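Terminal oxygenase component of carbazole (Janthinobacterium sp., PDB 6LL1) carries out the dioxygenation of carbazole at its angular and adjacent carbons, using a Rieske [2Fe-2S] cluster and a mononuclear iron. Local coordinates at the interface of chains A and B. Sequence-based numbering; all coordinates share one arbitrary frame. Chains: chain A/B, Terminal oxygenase component of carbazole.

Contact 1: the interface of chains A and B. Residues chain A 95, 113, 115; chain B 354-357.
From B:Ile354 to B:Phe356 the backbone of chain B runs extended past A:Trp95 and A:Gln115, then turns into the short 3-10 helix 357-359 at B:Glu357, facing A:Ser113. The indole of A:Trp95 meets this stretch with its outer rim. Its NE1 lies over the centre of one face of the B:Phe356 ring, about 3.5 Å above the plane. The two rings meet edge to face, with planes 72° apart. B:Phe356 takes a first torsion of 74°, with CG between its backbone N and carbonyl carbon, and this turns the ring face toward the indole N-H. At the far end of the indole, CH2 packs in plane against CG2 of B:Ile354 at 3.8 Å. A:Gln115 bends at chi2 and sends its amide NE2 to the backbone O of B:Leu355 (2.9 Å). That hydrogen bond runs nearly in line with the carbonyl, and the acceptor sits 18° out of the amide plane. The CG of A:Gln115 also touches CB of B:Phe356. Beside it, the hydroxyl OG of A:Ser113 donates to the carboxylate OE1 of B:Glu357 at 2.7 Å, meeting the syn lone pair. The same OG accepts the backbone N of A:Gln115 (3.1 Å), a bond that helps hold the hydroxyl toward chain B. The patch thus seats the Rieske domain of chain A against its neighbour in the homotrimer. A:Trp95 belongs to the cluster-binding site, so the contact places that site at the subunit boundary. Rieske oxygenases of this kind pass electrons across this boundary to the mononuclear iron next door.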
# COMPACT_ATOMS: atom_id res chain seq x y z
N TRP A 95 8.72 24.28 -21.69
CA TRP A 95 9.72 23.61 -22.53
C TRP A 95 8.91 22.98 -23.63
O TRP A 95 7.89 22.38 -23.35
CB TRP A 95 10.57 22.52 -21.81
CG TRP A 95 11.58 23.03 -20.88
CD1 TRP A 95 11.53 24.18 -20.16
CD2 TRP A 95 12.79 22.39 -20.51
NE1 TRP A 95 12.64 24.31 -19.37
CE2 TRP A 95 13.45 23.24 -19.59
CE3 TRP A 95 13.42 21.20 -20.91
CZ2 TRP A 95 14.70 22.90 -19.01
CZ3 TRP A 95 14.66 20.90 -20.35
CH2 TRP A 95 15.27 21.74 -19.42
N SER A 113 17.30 30.50 -23.57
CA SER A 113 17.98 29.47 -22.83
C SER A 113 19.04 28.75 -23.65
O SER A 113 18.79 28.39 -24.80
CB SER A 113 16.98 28.42 -22.32
OG SER A 113 17.61 27.41 -21.53
N GLN A 115 19.61 25.79 -23.19
CA GLN A 115 19.07 24.41 -23.41
C GLN A 115 18.46 24.23 -24.77
O GLN A 115 18.42 23.09 -25.23
CB GLN A 115 18.12 23.96 -22.32
CG GLN A 115 18.72 23.96 -20.93
CD GLN A 115 19.74 22.84 -20.66
OE1 GLN A 115 20.20 22.11 -21.56
NE2 GLN A 115 20.11 22.73 -19.39
N ILE B 354 16.78 18.21 -15.30
CA ILE B 354 17.69 19.03 -16.16
C ILE B 354 17.25 20.47 -15.96
O ILE B 354 16.17 20.86 -16.42
CB ILE B 354 17.60 18.65 -17.64
CG1 ILE B 354 18.11 17.20 -17.81
CG2 ILE B 354 18.38 19.67 -18.51
CD1 ILE B 354 18.06 16.62 -19.21
N LEU B 355 18.07 21.21 -15.23
CA LEU B 355 17.79 22.58 -14.84
C LEU B 355 18.09 23.60 -15.92
O LEU B 355 18.92 23.34 -16.79
CB LEU B 355 18.55 22.90 -13.54
CG LEU B 355 18.09 22.09 -12.35
CD1 LEU B 355 18.70 22.66 -11.08
CD2 LEU B 355 16.52 21.96 -12.22
N PHE B 356 17.38 24.74 -15.94
CA PHE B 356 17.74 25.82 -16.87
C PHE B 356 17.99 27.09 -16.07
O PHE B 356 18.09 27.00 -14.82
CB PHE B 356 16.84 25.97 -18.12
CG PHE B 356 15.43 26.56 -17.89
CD1 PHE B 356 14.69 26.35 -16.74
CD2 PHE B 356 14.83 27.27 -18.90
CE1 PHE B 356 13.41 26.89 -16.58
CE2 PHE B 356 13.52 27.81 -18.75
CZ PHE B 356 12.81 27.60 -17.59
N GLU B 357 18.12 28.25 -16.74
CA GLU B 357 18.76 29.43 -16.11
C GLU B 357 17.97 30.01 -14.96
O GLU B 357 18.52 30.34 -13.89
CB GLU B 357 19.14 30.52 -17.16
CG GLU B 357 20.26 30.07 -18.15
CD GLU B 357 19.75 29.25 -19.35
OE1 GLU B 357 18.58 28.75 -19.37
OE2 GLU B 357 20.52 29.10 -20.34

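Contact 2: the interface of chains A and B. Residues chain A 383; chain B 346, 348, 352.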
# COMPACT_ATOMS: atom_id res chain seq x y z
N SER A 383 13.57 4.73 -15.04
CA SER A 383 14.05 5.93 -14.34
C SER A 383 15.43 6.29 -14.88
O SER A 383 15.50 7.03 -15.86
CB SER A 383 14.04 5.69 -12.83
OG SER A 383 12.93 4.89 -12.47
N ASP B 346 11.21 8.25 -5.62
CA ASP B 346 12.31 7.30 -5.38
C ASP B 346 13.64 8.03 -5.18
O ASP B 346 14.68 7.41 -5.35
CB ASP B 346 12.37 6.30 -6.56
CG ASP B 346 12.52 7.00 -7.94
OD1 ASP B 346 12.84 8.23 -8.01
OD2 ASP B 346 12.30 6.30 -8.96
N LYS B 348 15.31 9.74 -7.19
CA LYS B 348 16.09 9.81 -8.40
C LYS B 348 15.93 11.11 -9.16
O LYS B 348 16.87 11.49 -9.86
CB LYS B 348 15.79 8.62 -9.31
CG LYS B 348 16.40 7.34 -8.79
CD LYS B 348 16.01 6.16 -9.65
CE LYS B 348 15.83 4.90 -8.81
NZ LYS B 348 15.47 3.72 -9.66
N ASN B 352 18.25 13.25 -11.84
CA ASN B 352 17.88 13.19 -13.25
C ASN B 352 17.28 14.47 -13.84
O ASN B 352 17.14 14.59 -15.05
CB ASN B 352 16.97 11.99 -13.48
CG ASN B 352 17.72 10.64 -13.37
OD1 ASN B 352 18.93 10.56 -13.64
ND2 ASN B 352 17.00 9.59 -12.96
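A:Ser383 of chain A meets the side chain of B:Lys348, with B:Asp346 and B:Asn352 on either side. A:Ser383 directly follows helix 379-382, close to the end of the modelled chain. B:Lys348 stands just ahead of the short helix 349-352. Its CB stays on its own side, between the carboxylate of B:Asp346 and the amide of B:Asn352. CG of B:Lys348 continues outward, with chi2 at 176°, and is still 5.0 Å from CB of A:Ser383. CD makes an apolar contact with chain A, 3.8 Å from CB of A:Ser383. The chain is bent at chi3 (-145°). CE runs past the carboxylate, 3.8 Å from OD2 of B:Asp346, much as CD does. The ammonium NZ then comes to 4.0 Å from both CB and OG of A:Ser383, too far for a hydrogen bond. NZ is 4.1 Å from OD2 of B:Asp346, so the two groups are neighbours and probably attract each other, but they do not form a close pair. The other carboxylate oxygen of B:Asp346, OD1, accepts the backbone N of B:Lys348 at 3.0 Å. The N-H reaches it from above the carboxylate plane, 41° out of it. This bond probably steadies the turn that leads into helix 349-352. An alanine in place of B:Asp346 would probably leave the backbone N of B:Lys348 without this acceptor and its ammonium without this nearby negative charge, and the lysine chain could then swing away from A:Ser383. Among the residues described, the two chains meet by van der Waals contact; residues beside them may add polar links. At the other border of the patch, the amide ND2 of B:Asn352 lies 4.1 Å from the carbonyl O of A:Ser383.

Contact 1 and contact 2 lie about 18 Å apart, measured between the centres of their C-alpha atoms. They share no residue. On chain B they belong to one continuous stretch: contact 2 uses residues flanking and ending helix 349-352, and contact 1 uses the segment that follows it into the 3-10 helix 357-359. On chain A the sources are distant in sequence, the Rieske domain for contact 1 and the C-terminal tail for contact 2. One surface strip of each subunit therefore receives two separate parts of its neighbour. Contact 1 supplies hydrogen bonds and aromatic packing; the residues of contact 2 hide less surface and probably give a lighter touch.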